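PDB 1QHB: vanadium-dependent bromoperoxidase, which catalyses the vanadate-dependent halogenation of organic substrates with bromide and hydrogen peroxide, working as a dodecamer that binds one calcium ion per subunit. Local coordinates for residues A[183-186]-A[187-191]; A[216-220]-A[221-225]; A[293-296]-A[297-301]; A[432-435]-A[436-440]. All blocks are in the same frame, centred on the assembly; numbering follows the deposited sequence.

Contact 1: residues A[183-186]-A[187-191]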
loop_
_atom_site.group_PDB
_atom_site.type_symbol
_atom_site.label_atom_id
_atom_site.label_comp_id
_atom_site.label_asym_id
_atom_site.label_seq_id
_atom_site.Cartn_x
_atom_site.Cartn_y
_atom_site.Cartn_z
ATOM N N ALA A 183 -56.017 -40.104 30.307
ATOM C CA ALA A 183 -56.861 -38.947 30.556
ATOM C C ALA A 183 -56.030 -37.687 30.369
ATOM O O ALA A 183 -56.556 -36.810 29.660
ATOM C CB ALA A 183 -57.473 -38.999 31.960
ATOM N N PHE A 184 -54.853 -37.592 30.962
ATOM C CA PHE A 184 -53.972 -36.454 30.729
ATOM C C PHE A 184 -53.486 -36.369 29.285
ATOM O O PHE A 184 -53.569 -35.344 28.614
ATOM C CB PHE A 184 -52.757 -36.543 31.690
ATOM C CG PHE A 184 -51.857 -35.359 31.457
ATOM C CD1 PHE A 184 -52.113 -34.169 32.109
ATOM C CD2 PHE A 184 -50.801 -35.439 30.547
ATOM C CE1 PHE A 184 -51.300 -33.065 31.884
ATOM C CE2 PHE A 184 -50.014 -34.321 30.319
ATOM C CZ PHE A 184 -50.273 -33.139 31.002
ATOM N N ILE A 185 -52.906 -37.405 28.712
ATOM C CA ILE A 185 -52.376 -37.341 27.346
ATOM C C ILE A 185 -53.442 -36.946 26.364
ATOM O O ILE A 185 -53.282 -36.008 25.559
ATOM C CB ILE A 185 -51.686 -38.649 26.969
ATOM C CG1 ILE A 185 -50.466 -38.874 27.887
ATOM C CG2 ILE A 185 -51.269 -38.750 25.499
ATOM C CD1 ILE A 185 -49.334 -37.888 27.661
ATOM N N ARG A 186 -54.617 -37.575 26.403
ATOM C CA ARG A 186 -55.685 -37.270 25.438
ATOM C C ARG A 186 -56.189 -35.859 25.570
ATOM O O ARG A 186 -56.533 -35.174 24.617
ATOM C CB ARG A 186 -56.793 -38.288 25.676
ATOM C CG ARG A 186 -56.410 -39.722 25.379
ATOM C CD ARG A 186 -56.330 -40.028 23.889
ATOM N NE ARG A 186 -57.154 -41.184 23.540
ATOM C CZ ARG A 186 -57.651 -41.468 22.341
ATOM N NH1 ARG A 186 -57.430 -40.682 21.290
ATOM N NH2 ARG A 186 -58.397 -42.559 22.179
ATOM N N SER A 187 -56.300 -35.351 26.784
ATOM C CA SER A 187 -56.752 -33.987 27.049
ATOM C C SER A 187 -55.683 -32.996 26.644
ATOM O O SER A 187 -56.001 -31.902 26.174
ATOM C CB SER A 187 -57.187 -33.907 28.516
ATOM O OG SER A 187 -56.561 -32.841 29.172
ATOM N N ALA A 188 -54.403 -33.338 26.731
ATOM C CA ALA A 188 -53.299 -32.489 26.329
ATOM C C ALA A 188 -53.358 -32.302 24.823
ATOM O O ALA A 188 -53.261 -31.192 24.334
ATOM C CB ALA A 188 -51.947 -33.186 26.552
ATOM N N ILE A 189 -53.499 -33.428 24.116
ATOM C CA ILE A 189 -53.500 -33.348 22.658
ATOM C C ILE A 189 -54.696 -32.638 22.053
ATOM O O ILE A 189 -54.678 -32.013 20.992
ATOM C CB ILE A 189 -53.410 -34.810 22.176
ATOM C CG1 ILE A 189 -51.971 -35.318 22.423
ATOM C CG2 ILE A 189 -53.783 -35.026 20.729
ATOM C CD1 ILE A 189 -51.906 -36.844 22.309
ATOM N N GLU A 190 -55.869 -32.806 22.631
ATOM C CA GLU A 190 -57.108 -32.200 22.126
ATOM C C GLU A 190 -57.099 -30.709 22.417
ATOM O O GLU A 190 -57.598 -29.891 21.658
ATOM C CB GLU A 190 -58.192 -33.008 22.799
ATOM C CG GLU A 190 -59.629 -32.921 22.333
ATOM C CD GLU A 190 -60.429 -34.004 23.069
ATOM O OE1 GLU A 190 -59.882 -35.129 23.183
ATOM O OE2 GLU A 190 -61.549 -33.737 23.536
ATOM N N ARG A 191 -56.530 -30.271 23.522
ATOM C CA ARG A 191 -56.464 -28.856 23.879
ATOM C C ARG A 191 -55.456 -28.165 22.970
ATOM O O ARG A 191 -55.815 -27.174 22.322
ATOM C CB ARG A 191 -56.217 -28.788 25.396
ATOM C CG ARG A 191 -57.494 -29.337 26.078
ATOM C CD ARG A 191 -57.584 -29.015 27.563
ATOM N NE ARG A 191 -56.606 -29.811 28.295
ATOM C CZ ARG A 191 -56.350 -29.809 29.593
ATOM N NH1 ARG A 191 -57.038 -29.004 30.379
ATOM N NH2 ARG A 191 -55.403 -30.603 30.097
#

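Contact 2: residues A[216-220]-A[221-225]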
loop_
_atom_site.group_PDB
_atom_site.type_symbol
_atom_site.label_atom_id
_atom_site.label_comp_id
_atom_site.label_asym_id
_atom_site.label_seq_id
_atom_site.Cartn_x
_atom_site.Cartn_y
_atom_site.Cartn_z
ATOM N N GLY A 216 -47.810 -28.813 12.900
ATOM C CA GLY A 216 -49.165 -29.241 12.573
ATOM C C GLY A 216 -49.752 -30.005 13.765
ATOM O O GLY A 216 -49.407 -29.916 14.933
ATOM N N GLU A 217 -50.672 -30.899 13.448
ATOM C CA GLU A 217 -51.469 -31.679 14.354
ATOM C C GLU A 217 -50.631 -32.401 15.405
ATOM O O GLU A 217 -49.639 -33.066 15.147
ATOM C CB GLU A 217 -52.304 -32.649 13.512
ATOM C CG GLU A 217 -53.431 -33.281 14.325
ATOM C CD GLU A 217 -54.035 -34.523 13.695
ATOM O OE1 GLU A 217 -53.628 -34.931 12.591
ATOM O OE2 GLU A 217 -54.939 -35.103 14.343
ATOM N N VAL A 218 -51.067 -32.239 16.660
ATOM C CA VAL A 218 -50.349 -32.913 17.731
ATOM C C VAL A 218 -50.888 -34.332 17.894
ATOM O O VAL A 218 -52.101 -34.525 17.856
ATOM C CB VAL A 218 -50.545 -32.116 19.022
ATOM C CG1 VAL A 218 -49.781 -32.733 20.182
ATOM C CG2 VAL A 218 -50.155 -30.669 18.726
ATOM N N THR A 219 -50.011 -35.302 18.029
ATOM C CA THR A 219 -50.363 -36.690 18.223
ATOM C C THR A 219 -49.510 -37.201 19.398
ATOM O O THR A 219 -48.544 -36.543 19.804
ATOM C CB THR A 219 -50.010 -37.559 17.005
ATOM O OG1 THR A 219 -48.573 -37.472 16.865
ATOM C CG2 THR A 219 -50.627 -37.140 15.684
ATOM N N VAL A 220 -49.748 -38.404 19.897
ATOM C CA VAL A 220 -48.934 -38.985 20.952
ATOM C C VAL A 220 -47.489 -39.131 20.461
ATOM O O VAL A 220 -46.570 -38.983 21.261
ATOM C CB VAL A 220 -49.369 -40.415 21.380
ATOM C CG1 VAL A 220 -48.569 -40.882 22.600
ATOM C CG2 VAL A 220 -50.832 -40.467 21.712
ATOM N N GLY A 221 -47.270 -39.391 19.184
ATOM C CA GLY A 221 -45.971 -39.577 18.589
ATOM C C GLY A 221 -45.161 -38.331 18.408
ATOM O O GLY A 221 -43.954 -38.455 18.203
ATOM N N ASN A 222 -45.761 -37.155 18.449
ATOM C CA ASN A 222 -44.934 -35.939 18.336
ATOM C C ASN A 222 -45.103 -35.047 19.560
ATOM O O ASN A 222 -44.491 -33.966 19.610
ATOM C CB ASN A 222 -45.234 -35.211 17.049
ATOM C CG ASN A 222 -46.566 -34.571 16.930
ATOM O OD1 ASN A 222 -47.219 -34.217 17.888
ATOM N ND2 ASN A 222 -46.993 -34.430 15.680
ATOM N N LEU A 223 -45.871 -35.502 20.538
ATOM C CA LEU A 223 -46.138 -34.695 21.725
ATOM C C LEU A 223 -44.868 -34.347 22.470
ATOM O O LEU A 223 -44.033 -35.170 22.910
ATOM C CB LEU A 223 -47.142 -35.373 22.666
ATOM C CG LEU A 223 -47.527 -34.657 23.946
ATOM C CD1 LEU A 223 -48.434 -33.445 23.719
ATOM C CD2 LEU A 223 -48.279 -35.627 24.857
ATOM N N PHE A 224 -44.676 -33.035 22.642
ATOM C CA PHE A 224 -43.506 -32.514 23.362
ATOM C C PHE A 224 -42.182 -32.801 22.686
ATOM O O PHE A 224 -41.123 -32.807 23.343
ATOM C CB PHE A 224 -43.520 -33.059 24.805
ATOM C CG PHE A 224 -44.706 -32.686 25.674
ATOM C CD1 PHE A 224 -45.535 -31.620 25.416
ATOM C CD2 PHE A 224 -44.988 -33.456 26.806
ATOM C CE1 PHE A 224 -46.610 -31.318 26.223
ATOM C CE2 PHE A 224 -46.043 -33.149 27.638
ATOM C CZ PHE A 224 -46.861 -32.080 27.352
ATOM N N ARG A 225 -42.180 -33.125 21.396
ATOM C CA ARG A 225 -40.937 -33.407 20.681
ATOM C C ARG A 225 -40.505 -32.179 19.876
ATOM O O ARG A 225 -41.293 -31.259 19.716
ATOM C CB ARG A 225 -41.139 -34.587 19.713
ATOM C CG ARG A 225 -41.412 -35.891 20.481
ATOM C CD ARG A 225 -41.156 -37.073 19.573
ATOM N NE ARG A 225 -41.547 -38.325 20.163
ATOM C CZ ARG A 225 -41.009 -39.519 19.863
ATOM N NH1 ARG A 225 -40.014 -39.635 19.008
ATOM N NH2 ARG A 225 -41.510 -40.603 20.462
HETATM O O HOH W 1 -43.857 -37.813 21.809
#

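Contact 3: residues A[293-296]-A[297-301]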
loop_
_atom_site.group_PDB
_atom_site.type_symbol
_atom_site.label_atom_id
_atom_site.label_comp_id
_atom_site.label_asym_id
_atom_site.label_seq_id
_atom_site.Cartn_x
_atom_site.Cartn_y
_atom_site.Cartn_z
ATOM N N THR A 293 -45.032 -21.037 42.502
ATOM C CA THR A 293 -46.452 -21.166 42.239
ATOM C C THR A 293 -47.210 -20.187 43.127
ATOM O O THR A 293 -48.430 -20.075 43.002
ATOM C CB THR A 293 -46.949 -22.588 42.560
ATOM O OG1 THR A 293 -46.602 -22.932 43.922
ATOM C CG2 THR A 293 -46.252 -23.586 41.642
ATOM N N ASP A 294 -46.519 -19.444 43.955
ATOM C CA ASP A 294 -47.119 -18.430 44.785
ATOM C C ASP A 294 -46.677 -17.052 44.256
ATOM O O ASP A 294 -45.473 -16.809 44.054
ATOM C CB ASP A 294 -46.643 -18.639 46.227
ATOM C CG ASP A 294 -47.028 -17.444 47.057
ATOM O OD1 ASP A 294 -48.215 -17.309 47.407
ATOM O OD2 ASP A 294 -46.165 -16.610 47.349
ATOM N N LEU A 295 -47.649 -16.133 44.134
ATOM C CA LEU A 295 -47.391 -14.799 43.656
ATOM C C LEU A 295 -46.307 -14.044 44.373
ATOM O O LEU A 295 -45.416 -13.466 43.683
ATOM C CB LEU A 295 -48.670 -13.948 43.721
ATOM C CG LEU A 295 -48.504 -12.576 43.023
ATOM C CD1 LEU A 295 -48.186 -12.827 41.556
ATOM C CD2 LEU A 295 -49.747 -11.716 43.220
ATOM N N LYS A 296 -46.321 -14.019 45.720
ATOM C CA LYS A 296 -45.226 -13.240 46.355
ATOM C C LYS A 296 -43.856 -13.820 46.166
ATOM O O LYS A 296 -42.898 -13.032 46.037
ATOM C CB LYS A 296 -45.538 -13.059 47.841
ATOM C CG LYS A 296 -46.816 -12.225 48.009
ATOM C CD LYS A 296 -47.128 -12.198 49.515
ATOM C CE LYS A 296 -48.274 -11.221 49.772
ATOM N NZ LYS A 296 -48.211 -10.765 51.192
ATOM N N VAL A 297 -43.720 -15.156 46.183
ATOM C CA VAL A 297 -42.384 -15.772 45.960
ATOM C C VAL A 297 -41.984 -15.530 44.510
ATOM O O VAL A 297 -40.851 -15.166 44.205
ATOM C CB VAL A 297 -42.465 -17.277 46.211
ATOM C CG1 VAL A 297 -41.204 -17.993 45.827
ATOM C CG2 VAL A 297 -42.868 -17.571 47.660
ATOM N N PHE A 298 -42.926 -15.653 43.566
ATOM C CA PHE A 298 -42.655 -15.355 42.163
ATOM C C PHE A 298 -42.164 -13.912 41.980
ATOM O O PHE A 298 -41.128 -13.697 41.351
ATOM C CB PHE A 298 -43.921 -15.613 41.363
ATOM C CG PHE A 298 -43.884 -14.977 39.988
ATOM C CD1 PHE A 298 -43.343 -15.681 38.911
ATOM C CD2 PHE A 298 -44.388 -13.687 39.794
ATOM C CE1 PHE A 298 -43.319 -15.086 37.646
ATOM C CE2 PHE A 298 -44.321 -13.096 38.547
ATOM C CZ PHE A 298 -43.792 -13.797 37.477
ATOM N N LEU A 299 -42.758 -12.928 42.663
ATOM C CA LEU A 299 -42.316 -11.531 42.534
ATOM C C LEU A 299 -40.970 -11.328 43.164
ATOM O O LEU A 299 -40.145 -10.632 42.568
ATOM C CB LEU A 299 -43.332 -10.592 43.148
ATOM C CG LEU A 299 -44.700 -10.565 42.465
ATOM C CD1 LEU A 299 -45.689 -9.732 43.301
ATOM C CD2 LEU A 299 -44.596 -9.949 41.081
ATOM N N ASP A 300 -40.692 -12.029 44.280
ATOM C CA ASP A 300 -39.352 -11.927 44.866
ATOM C C ASP A 300 -38.304 -12.434 43.900
ATOM O O ASP A 300 -37.185 -11.926 43.817
ATOM C CB ASP A 300 -39.278 -12.768 46.174
ATOM C CG ASP A 300 -40.038 -12.038 47.285
ATOM O OD1 ASP A 300 -40.207 -10.794 47.218
ATOM O OD2 ASP A 300 -40.526 -12.724 48.227
ATOM N N VAL A 301 -38.582 -13.554 43.236
ATOM C CA VAL A 301 -37.642 -14.109 42.250
ATOM C C VAL A 301 -37.521 -13.117 41.094
ATOM O O VAL A 301 -36.407 -12.831 40.712
ATOM C CB VAL A 301 -38.081 -15.488 41.749
ATOM C CG1 VAL A 301 -37.193 -15.990 40.609
ATOM C CG2 VAL A 301 -38.088 -16.520 42.877
#

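Contact 4: residues A[432-435]-A[436-440]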
loop_
_atom_site.group_PDB
_atom_site.type_symbol
_atom_site.label_atom_id
_atom_site.label_comp_id
_atom_site.label_asym_id
_atom_site.label_seq_id
_atom_site.Cartn_x
_atom_site.Cartn_y
_atom_site.Cartn_z
ATOM N N ASP A 432 -55.437 -10.479 27.034
ATOM C CA ASP A 432 -56.799 -10.981 27.246
ATOM C C ASP A 432 -57.086 -12.219 26.405
ATOM O O ASP A 432 -57.748 -13.185 26.774
ATOM C CB ASP A 432 -57.820 -9.911 26.799
ATOM C CG ASP A 432 -58.102 -8.867 27.847
ATOM O OD1 ASP A 432 -57.577 -8.930 28.972
ATOM O OD2 ASP A 432 -58.882 -7.940 27.524
ATOM N N VAL A 433 -56.630 -12.185 25.155
ATOM C CA VAL A 433 -56.860 -13.316 24.257
ATOM C C VAL A 433 -56.028 -14.519 24.658
ATOM O O VAL A 433 -56.505 -15.642 24.580
ATOM C CB VAL A 433 -56.574 -12.876 22.833
ATOM C CG1 VAL A 433 -56.672 -14.025 21.833
ATOM C CG2 VAL A 433 -57.555 -11.770 22.457
ATOM N N LEU A 434 -54.821 -14.288 25.146
ATOM C CA LEU A 434 -53.968 -15.385 25.621
ATOM C C LEU A 434 -54.682 -16.060 26.790
ATOM O O LEU A 434 -54.860 -17.282 26.795
ATOM C CB LEU A 434 -52.611 -14.771 25.972
ATOM C CG LEU A 434 -51.527 -15.557 26.700
ATOM C CD1 LEU A 434 -51.083 -16.807 25.973
ATOM C CD2 LEU A 434 -50.309 -14.660 26.900
ATOM N N VAL A 435 -55.215 -15.268 27.733
ATOM C CA VAL A 435 -55.940 -15.856 28.866
ATOM C C VAL A 435 -57.207 -16.559 28.412
ATOM O O VAL A 435 -57.455 -17.692 28.838
ATOM C CB VAL A 435 -56.259 -14.781 29.929
ATOM C CG1 VAL A 435 -57.205 -15.270 31.002
ATOM C CG2 VAL A 435 -54.975 -14.274 30.549
ATOM N N GLU A 436 -57.989 -15.959 27.504
ATOM C CA GLU A 436 -59.232 -16.613 27.109
ATOM C C GLU A 436 -59.010 -17.968 26.460
ATOM O O GLU A 436 -59.722 -18.933 26.749
ATOM C CB GLU A 436 -59.993 -15.684 26.166
ATOM C CG GLU A 436 -61.269 -16.294 25.608
ATOM C CD GLU A 436 -61.756 -15.477 24.422
ATOM O OE1 GLU A 436 -62.034 -14.271 24.620
ATOM O OE2 GLU A 436 -61.850 -16.024 23.305
ATOM N N GLU A 437 -58.055 -18.055 25.528
ATOM C CA GLU A 437 -57.806 -19.305 24.839
ATOM C C GLU A 437 -57.191 -20.409 25.689
ATOM O O GLU A 437 -57.314 -21.544 25.229
ATOM C CB GLU A 437 -56.820 -19.092 23.680
ATOM C CG GLU A 437 -57.202 -17.907 22.826
ATOM C CD GLU A 437 -57.896 -18.294 21.545
ATOM O OE1 GLU A 437 -58.319 -19.461 21.406
ATOM O OE2 GLU A 437 -57.969 -17.377 20.699
ATOM N N LEU A 438 -56.530 -20.116 26.791
ATOM C CA LEU A 438 -55.972 -21.158 27.648
ATOM C C LEU A 438 -56.869 -21.506 28.824
ATOM O O LEU A 438 -56.389 -22.191 29.747
ATOM C CB LEU A 438 -54.656 -20.638 28.264
ATOM C CG LEU A 438 -53.503 -20.351 27.302
ATOM C CD1 LEU A 438 -52.324 -19.807 28.087
ATOM C CD2 LEU A 438 -53.148 -21.625 26.540
ATOM N N SER A 439 -58.115 -21.014 28.836
ATOM C CA SER A 439 -59.000 -21.203 29.974
ATOM C C SER A 439 -59.071 -22.592 30.553
ATOM O O SER A 439 -58.857 -22.635 31.761
ATOM C CB SER A 439 -60.429 -20.737 29.652
ATOM O OG SER A 439 -61.033 -21.729 28.841
ATOM N N SER A 440 -59.339 -23.682 29.856
ATOM C CA SER A 440 -59.403 -24.975 30.541
ATOM C C SER A 440 -58.057 -25.389 31.103
ATOM O O SER A 440 -57.992 -25.857 32.248
ATOM C CB SER A 440 -59.925 -26.049 29.603
ATOM O OG SER A 440 -59.498 -25.804 28.290
#

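Contact 1: residues A[183-186]-A[187-191]
Ser187 O is gripped twice by Arg191, while Ser187 gives its own N-H back to Ala183 O (N to O 3.2 Å). The setting is the alpha helix 182-192, whose i to i+4 ladder supplies one grip, from Arg191 N. The other comes from the same residue's side chain, folded back until NE lies 3.0 Å from Ser187 O. The two donors reach this oxygen from opposite faces of its plane, NE standing well above it. The second bond limits rotation of the guanidinium group, and NH1 at its end forms a salt bridge with Asp444, tying this helix to helix 439-456. Further rungs run from Ala188 N to Phe184 O (2.9 Å) and from Ile189 N to Ile185 O, the latter nearly straight at 165°. Ile185, which is buried, and Ile189 form a stripe facing the loop residues Val218, Val220 and Leu223. Their side chains slant across each other: the CG2 branch of Ile185 meets the outer methyl CD1 of Ile189 at 3.8 Å. In Phe184 the CG lies opposite the backbone N (chi1 -179°), carrying the ring along the helix so that CE2 comes obliquely to within 4.4 Å of Ala188 CB. Leu167 and Ile171 pack on the same ring. On the exposed side, Arg186 and Glu190 carry opposite charges that do not meet, NH1 and OE1 being 6.4 Å apart. The outer methyl of the isoleucine pair, Ile189 CD1, also rests 3.6 Å from Ile185 O.

Contact 2: residues A[216-220]-A[221-225]
Asn222 crosses Val218 at about a right angle, its carboxamide laid alongside the backbone of 217-219, in a loop of two successive turns. The first brings Asn222 N to Thr219 O (3.2 Å); the second is a type II beta turn from Asn222 to Arg225, with Phe224 at its third position on a positive phi of 65°. Both ends of the amide are used. ND2 points almost straight at Glu217 O (3.0 Å, 176°), the bond lying in the planes of both the amide and the carbonyl. OD1 takes the N-H of Thr219 at 3.0 Å, a donor that stands above the amide carbonyl plane. The group is thereby pinned against flipping, and a chi1 of 69°, with CG between the backbone N and carbonyl carbon, swings it back over the preceding residues. Thr219 adds a weak bond from Asn222 N to its OG1. With an alanine here, Glu217 O and Thr219 N would probably lose their mates, leaving the 217-219 backbone freer to move. Beneath the polar layer, Val218 CG1 meets Leu223 CD1 at 3.9 Å, the two side chains slanting across each other and packing on Leu192 of helix 182-192. Leu223 in turn sets its CG over the centre of the Phe224 ring, which leans on Leu164 and Met165. A water spans the turns: it donates to Val220 O and Leu223 O, and accepts in the guanidinium plane from Arg225 NE at 2.9 Å.

Contact 3: residues A[293-296]-A[297-301]
Asp294 carries its carboxylate opposite the backbone N (chi1 169°), and this brings OD2 to 3.1 Å from Val297 N. The N-H arrives on the anti side of OD2, some 24° out of the carboxylate plane. The same oxygen touches Val297 CG2 at 3.4 Å, the two side chains crossing at about a right angle. Ser460 OG is hydrogen-bonded to OD1, so both oxygens of the buried carboxylate are held; the same hydroxyl is also bonded to Lys296 N. This is an N-cap: Asp294 stands just before helix 295-302, and its negative charge probably gains from lying at the positive end of the helix. Its carbonyl starts the ladder, taking Phe298 N at 2.8 Å in a nearly straight bond (168°). Were an alanine to stand here, Val297 N would probably be left without its capping acceptor and Ser460 OG without its carboxylate partner. In the first turn of the helix, Leu295 and Leu299, four residues apart, slant past each other, CG of the first lying 4.0 Å from CD1 of the second. Leu295 also brings CD1 to 4.3 Å from Phe298 CD2. The Phe298 ring turns its edge to Leu295 O, which lies near the ring plane, and the side chain of Phe298 is about 8 Å from that of Arg406 of the vanadate site. Further along, Asp300 gives Lys296 O its backbone N-H, while its buried carboxylate is bonded through OD1 to Arg109 N and through OD2 to Ser110 OG.

Contact 4: residues A[432-435]-A[436-440]
Glu436 N, Glu437 N and Leu438 N bond in turn to Asp432 O, Val433 O and Leu434 O, and the ladder loosens at its end: the first two bonds are 2.9 and 3.0 Å, while Leu438 N lies 3.3 Å from Leu434 O. Leu438 N is shared, with a second, weak bond to Val435 O. Among the side chains, Leu434 and Leu438 lie next to each other and point the same way, CD1 against CD1 at 3.9 Å. Leu434 reaches forward because its CG is opposite the backbone N (chi1 170°), whereas the CG of Leu438 lies 3.4 Å from Leu434 O. Both leucines press on helix 153-167, Leu434 at Leu155 and Ile156, Leu438 at Ala160. The arrangement is a break between two helices: Leu438 leaves helical backbone angles after helix 432-437 and at the same time stands at the N-cap position of helix 439-456. Ser439 N follows with a weak bond to Glu436 O. On the neighbouring face Val435 packs against Ile414 and Lys418 of helix 407-422, and Asp432 OD1 is hydrogen-bonded to Asn417 of that helix. On the exposed side Val433 and Glu437 run alongside each other; the glutamate chain bends at chi2 (-101°), which lays its OE2 3.8 Å from Val433 CG1.

Overall arrangement
The four contacts follow one another along the chain, each closing before the next opens, and each is local to a helix, a turn or, in contact 4, the break between two helices. Contacts 1 and 2 are neighbours, centres about 11 Å apart, and touch directly: the isoleucines of helix 182-192 pack on the loop 216-225. Contact 1 also meets contact 4, centres about 17 Å apart, where Arg191 approaches Ser440 at the start of helix 439-456. Contact 3 touches none of the others; its centre is about 22 Å from that of contact 4, but Asn453 of helix 439-456 reaches its N-cap. Helix 439-456 thus runs from contacts 1 and 4 toward contact 3, which lies nearest the vanadate site.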